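Local structure of YerB protein (Bacillus subtilis, 2PSB) at residues E29-A34 with A117-N122; V36-P41 with P139-Y144; I64-A69 with P81-R86. The protein is a putative membrane lipoprotein of unknown function that interacts with the DNA helicase PcrA. All coordinates share one frame; numbering follows the deposited sequence.

Contact 1: E29-A34 with A117-N122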
loop_
_atom_site.group_PDB
_atom_site.type_symbol
_atom_site.label_atom_id
_atom_site.label_comp_id
_atom_site.label_asym_id
_atom_site.label_seq_id
_atom_site.Cartn_x
_atom_site.Cartn_y
_atom_site.Cartn_z
ATOM N N GLU A 29 -5.014 -15.952 -12.240
ATOM C CA GLU A 29 -3.617 -16.330 -12.348
ATOM C C GLU A 29 -2.681 -15.146 -12.501
ATOM O O GLU A 29 -1.473 -15.321 -12.597
ATOM C CB GLU A 29 -3.436 -17.297 -13.510
ATOM C CG GLU A 29 -4.007 -18.667 -13.229
ATOM C CD GLU A 29 -4.162 -19.491 -14.489
ATOM O OE1 GLU A 29 -5.132 -19.253 -15.242
ATOM O OE2 GLU A 29 -3.304 -20.365 -14.731
ATOM N N ARG A 30 -3.235 -13.939 -12.517
ATOM C CA ARG A 30 -2.411 -12.749 -12.655
ATOM C C ARG A 30 -1.610 -12.493 -11.380
ATOM O O ARG A 30 -2.174 -12.243 -10.313
ATOM C CB ARG A 30 -3.270 -11.534 -12.983
ATOM C CG ARG A 30 -2.456 -10.334 -13.407
ATOM C CD ARG A 30 -3.318 -9.354 -14.185
ATOM N NE ARG A 30 -4.476 -8.950 -13.406
ATOM C CZ ARG A 30 -5.518 -8.302 -13.908
ATOM N NH1 ARG A 30 -5.545 -7.983 -15.200
ATOM N NH2 ARG A 30 -6.537 -7.984 -13.122
ATOM N N ARG A 31 -0.291 -12.579 -11.500
ATOM C CA ARG A 31 0.599 -12.362 -10.370
ATOM C C ARG A 31 0.487 -10.936 -9.834
ATOM O O ARG A 31 0.406 -9.979 -10.600
ATOM C CB ARG A 31 2.041 -12.627 -10.792
ATOM C CG ARG A 31 3.022 -12.550 -9.661
ATOM C CD ARG A 31 4.398 -12.939 -10.111
ATOM N NE ARG A 31 5.352 -12.904 -9.006
ATOM C CZ ARG A 31 6.655 -13.093 -9.145
ATOM N NH1 ARG A 31 7.157 -13.327 -10.345
ATOM N NH2 ARG A 31 7.452 -13.048 -8.085
ATOM N N PRO A 32 0.475 -10.782 -8.499
ATOM C CA PRO A 32 0.379 -9.454 -7.892
ATOM C C PRO A 32 1.576 -8.579 -8.263
ATOM O O PRO A 32 2.700 -9.072 -8.407
ATOM C CB PRO A 32 0.352 -9.761 -6.391
ATOM C CG PRO A 32 -0.302 -11.106 -6.333
ATOM C CD PRO A 32 0.391 -11.832 -7.467
ATOM N N VAL A 33 1.314 -7.286 -8.433
ATOM C CA VAL A 33 2.347 -6.298 -8.733
ATOM C C VAL A 33 2.273 -5.266 -7.600
ATOM O O VAL A 33 1.240 -4.626 -7.400
ATOM C CB VAL A 33 2.095 -5.605 -10.110
ATOM C CG1 VAL A 33 3.130 -4.508 -10.354
ATOM C CG2 VAL A 33 2.187 -6.641 -11.239
ATOM N N ALA A 34 3.364 -5.144 -6.846
ATOM C CA ALA A 34 3.460 -4.208 -5.719
ATOM C C ALA A 34 4.362 -3.029 -6.084
ATOM O O ALA A 34 5.565 -3.191 -6.262
ATOM C CB ALA A 34 4.022 -4.920 -4.482
ATOM N N ALA A 117 15.772 -11.430 -2.436
ATOM C CA ALA A 117 14.536 -11.300 -1.664
ATOM C C ALA A 117 13.274 -11.290 -2.516
ATOM O O ALA A 117 12.231 -11.752 -2.066
ATOM C CB ALA A 117 14.584 -10.042 -0.797
ATOM N N ALA A 118 13.357 -10.787 -3.744
ATOM C CA ALA A 118 12.170 -10.733 -4.588
ATOM C C ALA A 118 12.438 -10.303 -6.029
ATOM O O ALA A 118 13.433 -9.633 -6.313
ATOM C CB ALA A 118 11.152 -9.786 -3.955
ATOM N N ASP A 119 11.551 -10.703 -6.939
ATOM C CA ASP A 119 11.683 -10.305 -8.335
ATOM C C ASP A 119 11.364 -8.820 -8.363
ATOM O O ASP A 119 10.219 -8.431 -8.120
ATOM C CB ASP A 119 10.681 -11.048 -9.228
ATOM C CG ASP A 119 10.954 -12.536 -9.307
ATOM O OD1 ASP A 119 12.141 -12.912 -9.441
ATOM O OD2 ASP A 119 9.981 -13.323 -9.248
ATOM N N TYR A 120 12.364 -7.994 -8.655
ATOM C CA TYR A 120 12.149 -6.553 -8.674
ATOM C C TYR A 120 12.414 -5.843 -9.990
ATOM O O TYR A 120 12.976 -6.404 -10.935
ATOM C CB TYR A 120 12.977 -5.876 -7.577
ATOM C CG TYR A 120 14.484 -6.015 -7.713
ATOM C CD1 TYR A 120 15.126 -7.219 -7.411
ATOM C CD2 TYR A 120 15.275 -4.923 -8.086
ATOM C CE1 TYR A 120 16.522 -7.327 -7.469
ATOM C CE2 TYR A 120 16.666 -5.023 -8.146
ATOM C CZ TYR A 120 17.284 -6.225 -7.831
ATOM O OH TYR A 120 18.661 -6.320 -7.845
HETATM N N MSE A 121 11.980 -4.591 -10.027
HETATM C CA MSE A 121 12.146 -3.711 -11.172
HETATM C C MSE A 121 12.573 -2.374 -10.567
HETATM O O MSE A 121 11.789 -1.710 -9.883
HETATM C CB MSE A 121 10.824 -3.549 -11.914
HETATM C CG MSE A 121 10.940 -2.772 -13.197
HETATM SE SE MSE A 121 9.222 -2.301 -13.865
HETATM C CE MSE A 121 8.643 -4.094 -14.274
ATOM N N ASN A 122 13.822 -1.997 -10.815
ATOM C CA ASN A 122 14.383 -0.767 -10.279
ATOM C C ASN A 122 14.378 0.338 -11.322
ATOM O O ASN A 122 14.951 0.195 -12.411
ATOM C CB ASN A 122 15.818 -1.012 -9.797
ATOM C CG ASN A 122 16.289 0.029 -8.798
ATOM O OD1 ASN A 122 15.895 1.195 -8.858
ATOM N ND2 ASN A 122 17.152 -0.386 -7.879
#

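Contact 2: V36-P41 with P139-Y144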
loop_
_atom_site.group_PDB
_atom_site.type_symbol
_atom_site.label_atom_id
_atom_site.label_comp_id
_atom_site.label_asym_id
_atom_site.label_seq_id
_atom_site.Cartn_x
_atom_site.Cartn_y
_atom_site.Cartn_z
ATOM N N VAL A 36 5.987 0.755 -5.191
ATOM C CA VAL A 36 6.287 1.729 -4.143
ATOM C C VAL A 36 5.886 3.080 -4.714
ATOM O O VAL A 36 6.468 3.543 -5.689
ATOM C CB VAL A 36 7.764 1.781 -3.807
ATOM C CG1 VAL A 36 8.047 3.009 -2.944
ATOM C CG2 VAL A 36 8.165 0.508 -3.077
ATOM N N VAL A 37 4.885 3.705 -4.107
ATOM C CA VAL A 37 4.390 4.981 -4.604
ATOM C C VAL A 37 4.673 6.185 -3.702
ATOM O O VAL A 37 4.363 6.193 -2.502
ATOM C CB VAL A 37 2.872 4.890 -4.897
ATOM C CG1 VAL A 37 2.342 6.234 -5.381
ATOM C CG2 VAL A 37 2.612 3.817 -5.944
ATOM N N ASN A 38 5.275 7.190 -4.328
ATOM C CA ASN A 38 5.653 8.467 -3.726
ATOM C C ASN A 38 4.443 9.130 -3.042
ATOM O O ASN A 38 3.393 9.304 -3.662
ATOM C CB ASN A 38 6.175 9.372 -4.854
ATOM C CG ASN A 38 7.044 10.529 -4.370
ATOM O OD1 ASN A 38 7.746 11.151 -5.176
ATOM N ND2 ASN A 38 7.010 10.822 -3.081
ATOM N N ASN A 39 4.571 9.482 -1.765
ATOM C CA ASN A 39 3.466 10.169 -1.108
ATOM C C ASN A 39 3.919 11.525 -0.566
ATOM O O ASN A 39 3.338 12.069 0.380
ATOM C CB ASN A 39 2.852 9.326 0.008
ATOM C CG ASN A 39 1.612 9.975 0.602
ATOM O OD1 ASN A 39 0.735 10.453 -0.127
ATOM N ND2 ASN A 39 1.531 9.999 1.922
ATOM N N HIS A 40 4.976 12.061 -1.164
ATOM C CA HIS A 40 5.470 13.372 -0.785
ATOM C C HIS A 40 4.424 14.321 -1.344
ATOM O O HIS A 40 3.904 14.094 -2.432
ATOM C CB HIS A 40 6.830 13.648 -1.427
ATOM C CG HIS A 40 7.359 15.024 -1.154
ATOM N ND1 HIS A 40 6.848 16.155 -1.757
ATOM C CD2 HIS A 40 8.342 15.453 -0.327
ATOM C CE1 HIS A 40 7.493 17.219 -1.317
ATOM N NE2 HIS A 40 8.404 16.821 -0.447
ATOM N N PRO A 41 4.099 15.398 -0.609
ATOM C CA PRO A 41 3.094 16.366 -1.064
ATOM C C PRO A 41 3.115 16.677 -2.565
ATOM O O PRO A 41 2.063 16.732 -3.203
ATOM C CB PRO A 41 3.390 17.588 -0.206
ATOM C CG PRO A 41 3.812 16.970 1.106
ATOM C CD PRO A 41 4.725 15.840 0.654
ATOM N N PRO A 139 11.982 16.225 -10.965
ATOM C CA PRO A 139 12.539 15.107 -10.202
ATOM C C PRO A 139 12.588 15.488 -8.731
ATOM O O PRO A 139 12.753 16.661 -8.395
ATOM C CB PRO A 139 13.942 14.934 -10.799
ATOM C CG PRO A 139 13.794 15.423 -12.180
ATOM C CD PRO A 139 12.930 16.664 -12.002
ATOM N N PRO A 140 12.466 14.503 -7.832
ATOM C CA PRO A 140 12.282 13.081 -8.131
ATOM C C PRO A 140 10.852 12.625 -7.890
ATOM O O PRO A 140 10.629 11.530 -7.393
ATOM C CB PRO A 140 13.261 12.422 -7.184
ATOM C CG PRO A 140 13.094 13.247 -5.944
ATOM C CD PRO A 140 13.005 14.685 -6.471
ATOM N N HIS A 141 9.892 13.475 -8.249
ATOM C CA HIS A 141 8.470 13.182 -8.072
ATOM C C HIS A 141 7.810 13.071 -9.446
ATOM O O HIS A 141 6.584 13.159 -9.573
ATOM C CB HIS A 141 7.791 14.309 -7.280
ATOM C CG HIS A 141 8.450 14.619 -5.971
ATOM N ND1 HIS A 141 8.623 13.676 -4.982
ATOM C CD2 HIS A 141 8.987 15.768 -5.490
ATOM C CE1 HIS A 141 9.241 14.224 -3.950
ATOM N NE2 HIS A 141 9.473 15.493 -4.234
ATOM N N ASN A 142 8.624 12.878 -10.479
ATOM C CA ASN A 142 8.095 12.795 -11.833
ATOM C C ASN A 142 8.366 11.453 -12.519
ATOM O O ASN A 142 8.273 11.344 -13.732
ATOM C CB ASN A 142 8.672 13.945 -12.665
ATOM C CG ASN A 142 10.153 13.756 -12.995
ATOM O OD1 ASN A 142 10.925 13.193 -12.210
ATOM N ND2 ASN A 142 10.553 14.246 -14.159
ATOM N N SER A 143 8.667 10.433 -11.724
ATOM C CA SER A 143 8.982 9.106 -12.245
ATOM C C SER A 143 7.813 8.102 -12.280
ATOM O O SER A 143 7.302 7.686 -11.238
ATOM C CB SER A 143 10.149 8.539 -11.430
ATOM O OG SER A 143 10.407 7.197 -11.781
ATOM N N TYR A 144 7.399 7.721 -13.487
ATOM C CA TYR A 144 6.299 6.776 -13.670
ATOM C C TYR A 144 6.631 5.582 -14.570
ATOM O O TYR A 144 7.641 5.563 -15.270
ATOM C CB TYR A 144 5.095 7.453 -14.322
ATOM C CG TYR A 144 4.507 8.613 -13.566
ATOM C CD1 TYR A 144 5.115 9.870 -13.590
ATOM C CD2 TYR A 144 3.346 8.450 -12.809
ATOM C CE1 TYR A 144 4.582 10.940 -12.877
ATOM C CE2 TYR A 144 2.798 9.505 -12.091
ATOM C CZ TYR A 144 3.423 10.749 -12.125
ATOM O OH TYR A 144 2.904 11.791 -11.400
#

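Contact 3: I64-A69 with P81-R86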
loop_
_atom_site.group_PDB
_atom_site.type_symbol
_atom_site.label_atom_id
_atom_site.label_comp_id
_atom_site.label_asym_id
_atom_site.label_seq_id
_atom_site.Cartn_x
_atom_site.Cartn_y
_atom_site.Cartn_z
ATOM N N ILE A 64 7.609 12.048 6.254
ATOM C CA ILE A 64 6.814 11.808 5.059
ATOM C C ILE A 64 6.531 10.314 4.934
ATOM O O ILE A 64 7.409 9.481 5.187
ATOM C CB ILE A 64 7.548 12.305 3.789
ATOM C CG1 ILE A 64 7.653 13.836 3.815
ATOM C CG2 ILE A 64 6.814 11.840 2.521
ATOM C CD1 ILE A 64 6.336 14.570 3.561
ATOM N N THR A 65 5.298 9.984 4.559
ATOM C CA THR A 65 4.902 8.593 4.395
ATOM C C THR A 65 4.990 8.191 2.933
ATOM O O THR A 65 5.062 9.035 2.042
ATOM C CB THR A 65 3.465 8.342 4.853
ATOM O OG1 THR A 65 2.587 9.186 4.115
ATOM C CG2 THR A 65 3.311 8.610 6.330
ATOM N N ARG A 66 4.963 6.888 2.700
ATOM C CA ARG A 66 5.056 6.355 1.353
ATOM C C ARG A 66 4.130 5.158 1.250
ATOM O O ARG A 66 3.878 4.477 2.241
ATOM C CB ARG A 66 6.506 5.950 1.060
ATOM C CG ARG A 66 6.739 5.409 -0.332
ATOM C CD ARG A 66 7.982 6.037 -0.925
ATOM N NE ARG A 66 9.131 5.850 -0.055
ATOM C CZ ARG A 66 10.166 6.685 0.007
ATOM N NH1 ARG A 66 11.176 6.428 0.830
ATOM N NH2 ARG A 66 10.187 7.784 -0.730
ATOM N N PHE A 67 3.652 4.897 0.041
ATOM C CA PHE A 67 2.722 3.804 -0.220
ATOM C C PHE A 67 3.323 2.592 -0.925
ATOM O O PHE A 67 4.332 2.688 -1.637
ATOM C CB PHE A 67 1.589 4.278 -1.137
ATOM C CG PHE A 67 0.853 5.500 -0.657
ATOM C CD1 PHE A 67 0.205 6.323 -1.575
ATOM C CD2 PHE A 67 0.799 5.827 0.689
ATOM C CE1 PHE A 67 -0.486 7.462 -1.163
ATOM C CE2 PHE A 67 0.116 6.962 1.118
ATOM C CZ PHE A 67 -0.529 7.784 0.188
ATOM N N LEU A 68 2.668 1.456 -0.718
ATOM C CA LEU A 68 2.986 0.217 -1.415
ATOM C C LEU A 68 1.585 -0.097 -1.929
ATOM O O LEU A 68 0.690 -0.388 -1.142
ATOM C CB LEU A 68 3.454 -0.908 -0.490
ATOM C CG LEU A 68 3.763 -2.192 -1.285
ATOM C CD1 LEU A 68 4.989 -1.968 -2.207
ATOM C CD2 LEU A 68 4.014 -3.346 -0.345
ATOM N N ALA A 69 1.389 0.040 -3.235
ATOM C CA ALA A 69 0.099 -0.235 -3.853
ATOM C C ALA A 69 0.172 -1.597 -4.524
ATOM O O ALA A 69 0.936 -1.804 -5.474
ATOM C CB ALA A 69 -0.249 0.845 -4.872
ATOM N N PRO A 81 3.725 8.722 -8.824
ATOM C CA PRO A 81 5.167 8.603 -9.095
ATOM C C PRO A 81 5.794 7.468 -8.294
ATOM O O PRO A 81 5.358 7.166 -7.180
ATOM C CB PRO A 81 5.721 9.971 -8.684
ATOM C CG PRO A 81 4.529 10.891 -8.792
ATOM C CD PRO A 81 3.398 10.047 -8.272
ATOM N N VAL A 82 6.819 6.842 -8.862
ATOM C CA VAL A 82 7.496 5.745 -8.188
ATOM C C VAL A 82 8.574 6.301 -7.285
ATOM O O VAL A 82 9.177 7.328 -7.587
ATOM C CB VAL A 82 8.120 4.777 -9.205
ATOM C CG1 VAL A 82 8.575 3.496 -8.505
ATOM C CG2 VAL A 82 7.113 4.473 -10.289
ATOM N N ARG A 83 8.814 5.620 -6.173
ATOM C CA ARG A 83 9.801 6.070 -5.206
ATOM C C ARG A 83 10.691 4.948 -4.685
ATOM O O ARG A 83 10.538 3.784 -5.051
ATOM C CB ARG A 83 9.102 6.744 -4.018
ATOM C CG ARG A 83 9.306 8.246 -3.923
ATOM C CD ARG A 83 10.758 8.576 -3.667
ATOM N NE ARG A 83 10.992 10.005 -3.486
ATOM C CZ ARG A 83 12.158 10.517 -3.111
ATOM N NH1 ARG A 83 13.186 9.713 -2.879
ATOM N NH2 ARG A 83 12.301 11.828 -2.959
ATOM N N SER A 84 11.615 5.330 -3.811
ATOM C CA SER A 84 12.581 4.416 -3.203
ATOM C C SER A 84 11.992 3.285 -2.383
ATOM O O SER A 84 10.964 3.441 -1.738
ATOM C CB SER A 84 13.547 5.203 -2.323
ATOM O OG SER A 84 14.353 6.042 -3.118
ATOM N N ALA A 85 12.677 2.146 -2.392
ATOM C CA ALA A 85 12.236 0.974 -1.652
ATOM C C ALA A 85 12.832 0.947 -0.248
ATOM O O ALA A 85 13.940 1.435 -0.023
ATOM C CB ALA A 85 12.632 -0.290 -2.404
ATOM N N ARG A 86 12.077 0.376 0.688
ATOM C CA ARG A 86 12.497 0.248 2.078
ATOM C C ARG A 86 12.313 -1.206 2.460
ATOM O O ARG A 86 11.489 -1.892 1.867
ATOM C CB ARG A 86 11.651 1.158 2.979
ATOM C CG ARG A 86 11.944 2.638 2.797
ATOM C CD ARG A 86 13.373 2.952 3.215
ATOM N NE ARG A 86 14.030 3.861 2.278
ATOM C CZ ARG A 86 13.751 5.155 2.168
ATOM N NH1 ARG A 86 12.824 5.705 2.942
ATOM N NH2 ARG A 86 14.393 5.894 1.277
#

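Contact 1: E29-A34 with A117-N122
Asp119 takes the guanidinium of Arg31 on a single carboxylate oxygen, and this one pair carries the contact. Ahead of it, Ala117 and Ala118 bring the chain off helix 107-114, with Ala118 resting on Leu113. Asp119 follows, just before strand 120-122. Its CG stands beside the backbone N and opposite the carbonyl carbon (chi1 -66°), which presents OD2 to the arginine. Arg31 reaches across from the loop before strand 33-37. Its chain is extended from CG to NE, and it touches Ile99 of strand 99-102, which pairs with both strands.

The grip is end-on. Arg31 NH2 donates to Asp119 OD2 at 2.8 Å, and Arg31 NH1 donates to the same Asp119 OD2 at 3.0 Å. The NH2 bond is the straighter of the two (152° at the hydrogen). OD2 lies in the guanidinium plane, between the two nitrogens. The carboxylate is turned almost square to that plane, at 81°. Both donors come in on the anti side of OD2 and somewhat out of the carboxylate plane. This is a forked salt bridge on one oxygen, not the flat pairing that uses both.

Tyr120 then packs its side chain back on helix 107-114. The selenomethionine Met121 turns to Val101 and to helix 147-157. Asn122 ends the strand as the N-cap of helix 123-126.

Other groups complete the ion pair. Lys160 makes a second salt bridge to Asp119 OD2. The carbonyls of Asp97 and Lys160 accept from Arg31 NE and NH1. The buried guanidinium is thus held at NE, NH1 and NH2, which fixes its rotation. Two positive side chains converge on one carboxylate, so Asp119 is likely to stay ionised and to offset much of the buried charge of Arg31.

Contact 2: V36-P41 with P139-Y144
The imidazole rings of His40 and His141 form an offset stack. Their centroids are 4.3 Å apart and their planes are tilted by 25°. The overlap is greatest at the CE1 and NE2 end of His141. There His141 CE1 sits 3.5 Å from His40 CG, and His141 NE2 lies over the middle of the His40 ring. His40 reaches this place because its CG is anti to the backbone N (chi1 176°), which sends the ring out toward the other loop. Its opposite face is backed by Pro41 CD, so the ring is held between proline and histidine. Its ND1 is bonded to the backbone N of Lys42, which also fixes the turn of the ring.

His141 meets a second flat group at its edge. The amide of Asn38 comes in near the ring plane on the ND1 side, and the two side chains run at about a right angle. Pro140, which follows a cis peptide bond, lays its CD over one face of His141, toward the rim.

The arrangement joins two loops of the DUF3048 N-terminal region. One leaves strand 33-37. The other, which contains the cis proline, leads into strand 143-146 of a separate small antiparallel sheet. An offset histidine stack flanked by prolines ties the two loops together.

Contact 3: I64-A69 with P81-R86
Arg66 reaches from strand 65-71 into the loop 81-86 and meets Arg83, Ser84 and Arg86 in turn. Its CG is anti to the backbone N (chi1 -179°), which carries the chain out toward the loop before it bends at chi2 and chi3. The chi2 of 135° is away from a staggered value, and the bends set the guanidinium among its neighbours.

Arg83 meets it with its aliphatic part. Arg66 CD packs on Arg83 CB at 3.4 Å. The two chains cross at about a right angle. Arg66 NH2 is modelled very close to Arg83 CD, a detail that is doubtful. The charged groups also come near each other, with Arg66 NH2 3.6 Å from Arg83 NE. The first torsion of Arg83 is also off a staggered value, and a bend at chi2 carries its guanidinium onward. Ser84 covers one face of the Arg66 guanidinium with its carbonyl. Ser84 O is 3.5 Å from Arg66 NE, but the angle is too poor for a hydrogen bond.

Arg86 folds back through bends at chi2 and chi3. Its guanidinium turns a face to the edge of that of Arg66, with the planes 73° apart. Arg66 NH1 and Arg86 NH1 are modelled at 2.8 Å. Both are donors, so this exact placement is doubtful.

An alanine in place of Arg66 would take away the whole reach and would probably leave a gap beside Arg83 CB, with the Arg83 side chain freer to turn.

The loop runs from strand 78-79 to helix 87-94, and Arg86 stands at the helix N-cap position. Ser84 is a known phosphorylation site, unmodified here. Three arginines gathered round it, at the start of a helix, are consistent with a site that could receive an anion, perhaps the phosphate itself.

All three contacts lie in the DUF3048 N-terminal region. Along the chain, contacts 1 and 2 alternate, each opening near strand 33-37 and closing far downstream. Both segments of contact 3 fall between the two ends of each. Contacts 2 and 3 are close, with centres about 8 Å apart. Asn39 probably bonds Thr65, and Ser143 O probably accepts from Val82 N. Contact 1 is farther off, its centre about 15 Å from that of contact 3 and 19 Å from that of contact 2. Ala34 still packs on Leu68. Contacts 1 and 2 thus flank the two ends of strand 33-37, and contact 3 starts from its antiparallel neighbour 65-71.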